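Local coordinates for uncharacterized protein AF_1382 (PDB 3OV8) that probably acts as a DNA-binding transcription regulator of the winged helix-turn-helix class, with two copies paired in the deposited assembly, at the interface of chains A and B. Coordinates in Å, arbitrary orientation; residue numbers count along the deposited sequence, not the author numbering. Chains: chain A/B, Protein AF_1382.

The three contacts belong to one two-fold interface between copies of the protein. Helix 75-92 of each chain takes part in all of them. Contact 2 is the middle, where the two long helices run antiparallel. Its C-alpha centre lies about 13 Å from that of contact 1 and about 7 Å from that of contact 3. Contacts 1 and 3 are about 18 Å apart, and with the chains exchanged they largely repeat each other. Contact 2 shares B:Ile87 with contact 1, and A:Ile87, A:Ile90 and B:Ile80 with contact 3. The apolar surface is thus continuous. It suggests a dimer, although the deposited assembly alone does not prove one.

Contact 1: the interface of chains A and B. Residues chain A 18, 54, 57, 59, 80; chain B 8-9, 87, 91.
A:Phe54, in helix 44-56 of the probable winged helix-turn-helix domain, meets B:Leu8 of the short N-terminal helix 5-9. This helix position would be that of the recognition helix. B:Leu8 comes to the CD1-CE1 edge of the ring, not over a face. Its methyl CD2 is 3.4 Å from ring carbon CD1 of A:Phe54. CG of B:Leu8 sits near the next ring carbon, A:Phe54 CE1, at 3.6 Å. The next leucine, B:Leu9, points its CD1 methyl into chain A. It meets the A:Met59 CE methyl tip to tip at 3.8 Å. The same B:Leu9 CD1 touches A:Ile80 CG2 at 3.9 Å, and A:Leu18 CD2 lies nearby. B:Met91 lies next to B:Leu9 on the same side. Its chain bends twice (chi2 73°, chi3 78°), which brings CE back against A:Ile80 CD1 at 3.7 Å. It crosses A:Met59 at about a right angle, with the two sulfurs 3.8 Å from one another, SD to SD. A:Ile80 is therefore touched by both B:Leu9 and B:Met91. The patch lies where helices 12-26, 44-56 and 75-92 of chain A and the 57-59 turn leading into strand 60-65 receive both ends of chain B.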
loop_
_atom_site.group_PDB
_atom_site.type_symbol
_atom_site.label_atom_id
_atom_site.label_comp_id
_atom_site.label_asym_id
_atom_site.label_seq_id
_atom_site.Cartn_x
_atom_site.Cartn_y
_atom_site.Cartn_z
ATOM N N LEU A 18 5.023 -6.692 7.619
ATOM C CA LEU A 18 6.133 -6.438 6.711
ATOM C C LEU A 18 7.136 -5.436 7.285
ATOM O O LEU A 18 8.349 -5.656 7.210
ATOM C CB LEU A 18 5.592 -5.909 5.369
ATOM C CG LEU A 18 6.679 -5.611 4.340
ATOM C CD1 LEU A 18 7.419 -6.887 4.001
ATOM C CD2 LEU A 18 6.064 -4.968 3.071
ATOM N N PHE A 54 3.248 -13.877 2.104
ATOM C CA PHE A 54 4.454 -13.161 1.703
ATOM C C PHE A 54 5.426 -14.111 1.036
ATOM O O PHE A 54 6.082 -13.754 0.050
ATOM C CB PHE A 54 5.157 -12.505 2.899
ATOM C CG PHE A 54 4.479 -11.263 3.402
ATOM C CD1 PHE A 54 3.519 -10.620 2.644
ATOM C CD2 PHE A 54 4.834 -10.720 4.621
ATOM C CE1 PHE A 54 2.907 -9.471 3.107
ATOM C CE2 PHE A 54 4.222 -9.566 5.090
ATOM C CZ PHE A 54 3.258 -8.947 4.334
ATOM N N ALA A 57 4.432 -14.829 -2.391
ATOM C CA ALA A 57 4.737 -13.671 -3.228
ATOM C C ALA A 57 6.246 -13.443 -3.384
ATOM O O ALA A 57 6.675 -12.427 -3.937
ATOM C CB ALA A 57 4.063 -12.422 -2.675
ATOM N N MET A 59 8.421 -12.579 -1.247
ATOM C CA MET A 59 8.866 -11.388 -0.519
ATOM C C MET A 59 9.615 -11.758 0.776
ATOM O O MET A 59 10.399 -10.968 1.292
ATOM C CB MET A 59 7.671 -10.492 -0.163
ATOM C CG MET A 59 7.020 -9.822 -1.367
ATOM S SD MET A 59 5.437 -9.094 -0.908
ATOM C CE MET A 59 5.928 -7.838 0.268
ATOM N N ILE A 80 10.333 -3.539 -1.600
ATOM C CA ILE A 80 8.961 -3.143 -1.339
ATOM C C ILE A 80 8.849 -2.431 0.015
ATOM O O ILE A 80 8.268 -1.354 0.106
ATOM C CB ILE A 80 8.017 -4.351 -1.413
ATOM C CG1 ILE A 80 7.891 -4.801 -2.878
ATOM C CG2 ILE A 80 6.642 -3.999 -0.838
ATOM C CD1 ILE A 80 7.287 -6.168 -3.049
ATOM N N LEU B 8 -2.741 -8.243 -1.121
ATOM C CA LEU B 8 -2.065 -8.625 0.117
ATOM C C LEU B 8 -1.668 -7.385 0.930
ATOM O O LEU B 8 -1.835 -7.347 2.147
ATOM C CB LEU B 8 -0.846 -9.493 -0.218
ATOM C CG LEU B 8 0.114 -9.971 0.869
ATOM C CD1 LEU B 8 -0.621 -10.616 2.030
ATOM C CD2 LEU B 8 1.101 -10.951 0.257
ATOM N N LEU B 9 -1.180 -6.353 0.247
ATOM C CA LEU B 9 -0.711 -5.159 0.937
ATOM C C LEU B 9 -1.647 -3.951 0.840
ATOM O O LEU B 9 -1.658 -3.101 1.731
ATOM C CB LEU B 9 0.671 -4.764 0.423
ATOM C CG LEU B 9 1.821 -5.595 0.985
ATOM C CD1 LEU B 9 3.108 -5.283 0.253
ATOM C CD2 LEU B 9 1.960 -5.360 2.487
ATOM N N ILE B 87 6.272 0.069 -6.526
ATOM C CA ILE B 87 5.938 -1.150 -5.784
ATOM C C ILE B 87 5.210 -2.140 -6.692
ATOM O O ILE B 87 5.543 -3.320 -6.747
ATOM C CB ILE B 87 5.062 -0.843 -4.556
ATOM C CG1 ILE B 87 5.873 -0.047 -3.522
ATOM C CG2 ILE B 87 4.554 -2.137 -3.920
ATOM C CD1 ILE B 87 5.054 0.493 -2.376
ATOM N N MET B 91 6.492 -5.814 -7.529
ATOM C CA MET B 91 5.674 -6.976 -7.190
ATOM C C MET B 91 5.459 -7.893 -8.388
ATOM O O MET B 91 5.451 -9.117 -8.250
ATOM C CB MET B 91 4.321 -6.542 -6.630
ATOM C CG MET B 91 3.542 -7.678 -5.994
ATOM S SD MET B 91 4.252 -8.181 -4.411
ATOM C CE MET B 91 3.650 -6.871 -3.364
#

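Contact 2: the interface of chains A and B. Residues chain A 83, 86-87, 90; chain B 80, 83-84, 87.
Helix 75-92 of chain A packs against helix 75-92 of chain B, the two running antiparallel. A:Ile87 lies at the centre. It slides past B:Gln83 in the opposite direction, with CG1 of A:Ile87 3.6 Å from CB of B:Gln83. Its CD1 methyl meets CD1 of B:Ile87 tip to tip at 3.7 Å. The same A:Ile87 methyl also rests on CG1 of B:Ile84, and these two side chains cross at about a right angle. Further along, A:Ile90 and B:Ile80 pass in opposite senses, CG2 of A:Ile90 to CG1 of B:Ile80 at 3.7 Å. The polar part lies on one flank of this apolar strip. B:Gln83 bends at chi2 (-72°), which turns its amide towards A:Ser86. As modelled, the A:Ser86 hydroxyl OG donates a hydrogen bond to the amide oxygen OE1 of B:Gln83 at 2.7 Å. It approaches from above the carbonyl plane, 49° out of it. OG also hydrogen-bonds the backbone O of A:Gln83, within its own chain, at 2.6 Å. One hydroxyl hydrogen cannot serve both acceptors fully at once. The two Gln83 amide planes are 26° apart. OE1 of A:Gln83 and OE1 of B:Gln83 are 2.7 Å apart, a doubtful pairing of two acceptors. Turning over the B:Gln83 amide would probably relieve it, and A:Ser86 OG could then accept from NE2 while donating to A:Gln83 O.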
loop_
_atom_site.group_PDB
_atom_site.type_symbol
_atom_site.label_atom_id
_atom_site.label_comp_id
_atom_site.label_asym_id
_atom_site.label_seq_id
_atom_site.Cartn_x
_atom_site.Cartn_y
_atom_site.Cartn_z
ATOM N N GLN A 83 10.177 1.073 -0.116
ATOM C CA GLN A 83 9.306 2.005 -0.823
ATOM C C GLN A 83 8.108 2.381 0.052
ATOM O O GLN A 83 7.677 3.533 0.075
ATOM C CB GLN A 83 8.821 1.397 -2.141
ATOM C CG GLN A 83 9.920 1.192 -3.161
ATOM C CD GLN A 83 10.404 2.499 -3.760
ATOM O OE1 GLN A 83 9.612 3.291 -4.283
ATOM N NE2 GLN A 83 11.705 2.737 -3.678
ATOM N N SER A 86 9.024 5.033 2.534
ATOM C CA SER A 86 8.941 6.397 2.000
ATOM C C SER A 86 7.497 6.907 1.895
ATOM O O SER A 86 7.224 8.069 2.199
ATOM C CB SER A 86 9.685 6.540 0.666
ATOM O OG SER A 86 9.204 5.625 -0.296
ATOM N N ILE A 87 6.574 6.044 1.478
ATOM C CA ILE A 87 5.161 6.432 1.422
ATOM C C ILE A 87 4.669 6.841 2.810
ATOM O O ILE A 87 4.037 7.879 2.983
ATOM C CB ILE A 87 4.281 5.289 0.884
ATOM C CG1 ILE A 87 4.605 5.033 -0.595
ATOM C CG2 ILE A 87 2.800 5.636 1.031
ATOM C CD1 ILE A 87 3.958 3.796 -1.165
ATOM N N ILE A 90 6.032 10.228 3.618
ATOM C CA ILE A 90 5.298 11.227 2.826
ATOM C C ILE A 90 3.901 11.488 3.378
ATOM O O ILE A 90 3.472 12.638 3.482
ATOM C CB ILE A 90 5.163 10.795 1.345
ATOM C CG1 ILE A 90 6.533 10.742 0.667
ATOM C CG2 ILE A 90 4.245 11.759 0.580
ATOM C CD1 ILE A 90 6.562 9.926 -0.615
ATOM N N ILE B 80 3.104 9.933 -3.680
ATOM C CA ILE B 80 2.614 8.651 -3.209
ATOM C C ILE B 80 2.283 7.729 -4.389
ATOM O O ILE B 80 2.714 6.581 -4.421
ATOM C CB ILE B 80 1.400 8.832 -2.287
ATOM C CG1 ILE B 80 1.867 9.445 -0.956
ATOM C CG2 ILE B 80 0.698 7.492 -2.046
ATOM C CD1 ILE B 80 0.751 9.993 -0.110
ATOM N N GLN B 83 5.368 6.325 -5.992
ATOM C CA GLN B 83 6.023 5.290 -5.200
ATOM C C GLN B 83 5.247 3.974 -5.299
ATOM O O GLN B 83 5.835 2.896 -5.384
ATOM C CB GLN B 83 6.137 5.721 -3.736
ATOM C CG GLN B 83 7.068 6.893 -3.514
ATOM C CD GLN B 83 8.527 6.510 -3.678
ATOM O OE1 GLN B 83 9.016 5.574 -3.036
ATOM N NE2 GLN B 83 9.228 7.224 -4.547
ATOM N N ILE B 84 3.922 4.067 -5.301
ATOM C CA ILE B 84 3.091 2.884 -5.465
ATOM C C ILE B 84 3.318 2.237 -6.839
ATOM O O ILE B 84 3.402 1.007 -6.965
ATOM C CB ILE B 84 1.607 3.218 -5.247
ATOM C CG1 ILE B 84 1.351 3.488 -3.760
ATOM C CG2 ILE B 84 0.728 2.067 -5.736
ATOM C CD1 ILE B 84 -0.038 4.034 -3.467
ATOM N N ILE B 87 6.272 0.069 -6.526
ATOM C CA ILE B 87 5.938 -1.150 -5.784
ATOM C C ILE B 87 5.210 -2.140 -6.692
ATOM O O ILE B 87 5.543 -3.320 -6.747
ATOM C CB ILE B 87 5.062 -0.843 -4.556
ATOM C CG1 ILE B 87 5.873 -0.047 -3.522
ATOM C CG2 ILE B 87 4.554 -2.137 -3.920
ATOM C CD1 ILE B 87 5.054 0.493 -2.376
#

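Contact 3: the interface of chains A and B. Residues chain A 9, 87, 90-91; chain B 18, 59, 76, 80.
The polar link joins B:Lys76, at the start of helix 75-92, to A:Met91, at the end of the partner helix. Amine NZ of B:Lys76 donates to the backbone O of A:Met91 at 3.0 Å. The C=O...N angle is 128°, and the nitrogen is tilted 24° from the carbonyl plane. The lysine chain is extended throughout (chi1 178°), which carries the amine this far. If charged, the amine would probably be stabilised by the helix dipole and the carbonyls at this C-terminal end. A leucine in place of B:Lys76 is likely to leave the A:Met91 carbonyl without this donor and the helix end less firmly tied to chain B.

The lysine also makes apolar contacts. CE of B:Lys76 lies 3.7 Å from CA of A:Met91, and its CG is 4.0 Å from the A:Ile90 CG2 methyl. The remaining apolar contacts repeat those of the twin patch, with the chains exchanged. A:Met91 again lies across B:Ile80 and B:Met59. CD1 of A:Leu9 packs against both B:Met59 CE, which it meets tip to tip, and B:Ile80 CG2, with B:Leu18 CD2 beside it. The site joins the N-terminal helix 5-9 and the final turns of helix 75-92 of chain A to helices 12-26 and 75-92 of chain B, beside its strand 60-65.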
loop_
_atom_site.group_PDB
_atom_site.type_symbol
_atom_site.label_atom_id
_atom_site.label_comp_id
_atom_site.label_asym_id
_atom_site.label_seq_id
_atom_site.Cartn_x
_atom_site.Cartn_y
_atom_site.Cartn_z
ATOM N N LEU A 9 -5.048 3.389 2.200
ATOM C CA LEU A 9 -4.408 2.723 1.074
ATOM C C LEU A 9 -3.940 1.293 1.355
ATOM O O LEU A 9 -3.866 0.472 0.439
ATOM C CB LEU A 9 -3.223 3.550 0.580
ATOM C CG LEU A 9 -3.601 4.749 -0.286
ATOM C CD1 LEU A 9 -2.392 5.624 -0.534
ATOM C CD2 LEU A 9 -4.231 4.279 -1.595
ATOM N N ILE A 87 6.574 6.044 1.478
ATOM C CA ILE A 87 5.161 6.432 1.422
ATOM C C ILE A 87 4.669 6.841 2.810
ATOM O O ILE A 87 4.037 7.879 2.983
ATOM C CB ILE A 87 4.281 5.289 0.884
ATOM C CG1 ILE A 87 4.605 5.033 -0.595
ATOM C CG2 ILE A 87 2.800 5.636 1.031
ATOM C CD1 ILE A 87 3.958 3.796 -1.165
ATOM N N ILE A 90 6.032 10.228 3.618
ATOM C CA ILE A 90 5.298 11.227 2.826
ATOM C C ILE A 90 3.901 11.488 3.378
ATOM O O ILE A 90 3.472 12.638 3.482
ATOM C CB ILE A 90 5.163 10.795 1.345
ATOM C CG1 ILE A 90 6.533 10.742 0.667
ATOM C CG2 ILE A 90 4.245 11.759 0.580
ATOM C CD1 ILE A 90 6.562 9.926 -0.615
ATOM N N MET A 91 3.188 10.421 3.725
ATOM C CA MET A 91 1.828 10.546 4.242
ATOM C C MET A 91 1.781 11.338 5.543
ATOM O O MET A 91 0.856 12.118 5.772
ATOM C CB MET A 91 1.202 9.170 4.460
ATOM C CG MET A 91 -0.292 9.224 4.717
ATOM S SD MET A 91 -1.222 9.623 3.221
ATOM C CE MET A 91 -1.185 8.044 2.395
ATOM N N LEU B 18 -6.697 5.896 -6.962
ATOM C CA LEU B 18 -5.507 6.736 -6.957
ATOM C C LEU B 18 -4.693 6.598 -8.245
ATOM O O LEU B 18 -4.258 7.603 -8.818
ATOM C CB LEU B 18 -4.621 6.371 -5.751
ATOM C CG LEU B 18 -3.343 7.199 -5.651
ATOM C CD1 LEU B 18 -3.697 8.658 -5.463
ATOM C CD2 LEU B 18 -2.453 6.686 -4.489
ATOM N N MET B 59 -4.184 14.595 -0.418
ATOM C CA MET B 59 -3.579 13.904 -1.559
ATOM C C MET B 59 -4.234 14.318 -2.890
ATOM O O MET B 59 -3.632 14.188 -3.951
ATOM C CB MET B 59 -3.699 12.382 -1.397
ATOM C CG MET B 59 -2.844 11.809 -0.274
ATOM S SD MET B 59 -3.314 10.105 0.073
ATOM C CE MET B 59 -2.897 9.280 -1.459
ATOM N N LYS B 76 1.697 15.987 -2.813
ATOM C CA LYS B 76 1.755 14.854 -1.896
ATOM C C LYS B 76 1.125 13.611 -2.534
ATOM O O LYS B 76 1.703 12.527 -2.499
ATOM C CB LYS B 76 1.037 15.207 -0.594
ATOM C CG LYS B 76 0.974 14.088 0.434
ATOM C CD LYS B 76 0.133 14.506 1.635
ATOM C CE LYS B 76 0.315 13.531 2.783
ATOM N NZ LYS B 76 -0.730 13.695 3.822
ATOM N N ILE B 80 3.104 9.933 -3.680
ATOM C CA ILE B 80 2.614 8.651 -3.209
ATOM C C ILE B 80 2.283 7.729 -4.389
ATOM O O ILE B 80 2.714 6.581 -4.421
ATOM C CB ILE B 80 1.400 8.832 -2.287
ATOM C CG1 ILE B 80 1.867 9.445 -0.956
ATOM C CG2 ILE B 80 0.698 7.492 -2.046
ATOM C CD1 ILE B 80 0.751 9.993 -0.110
#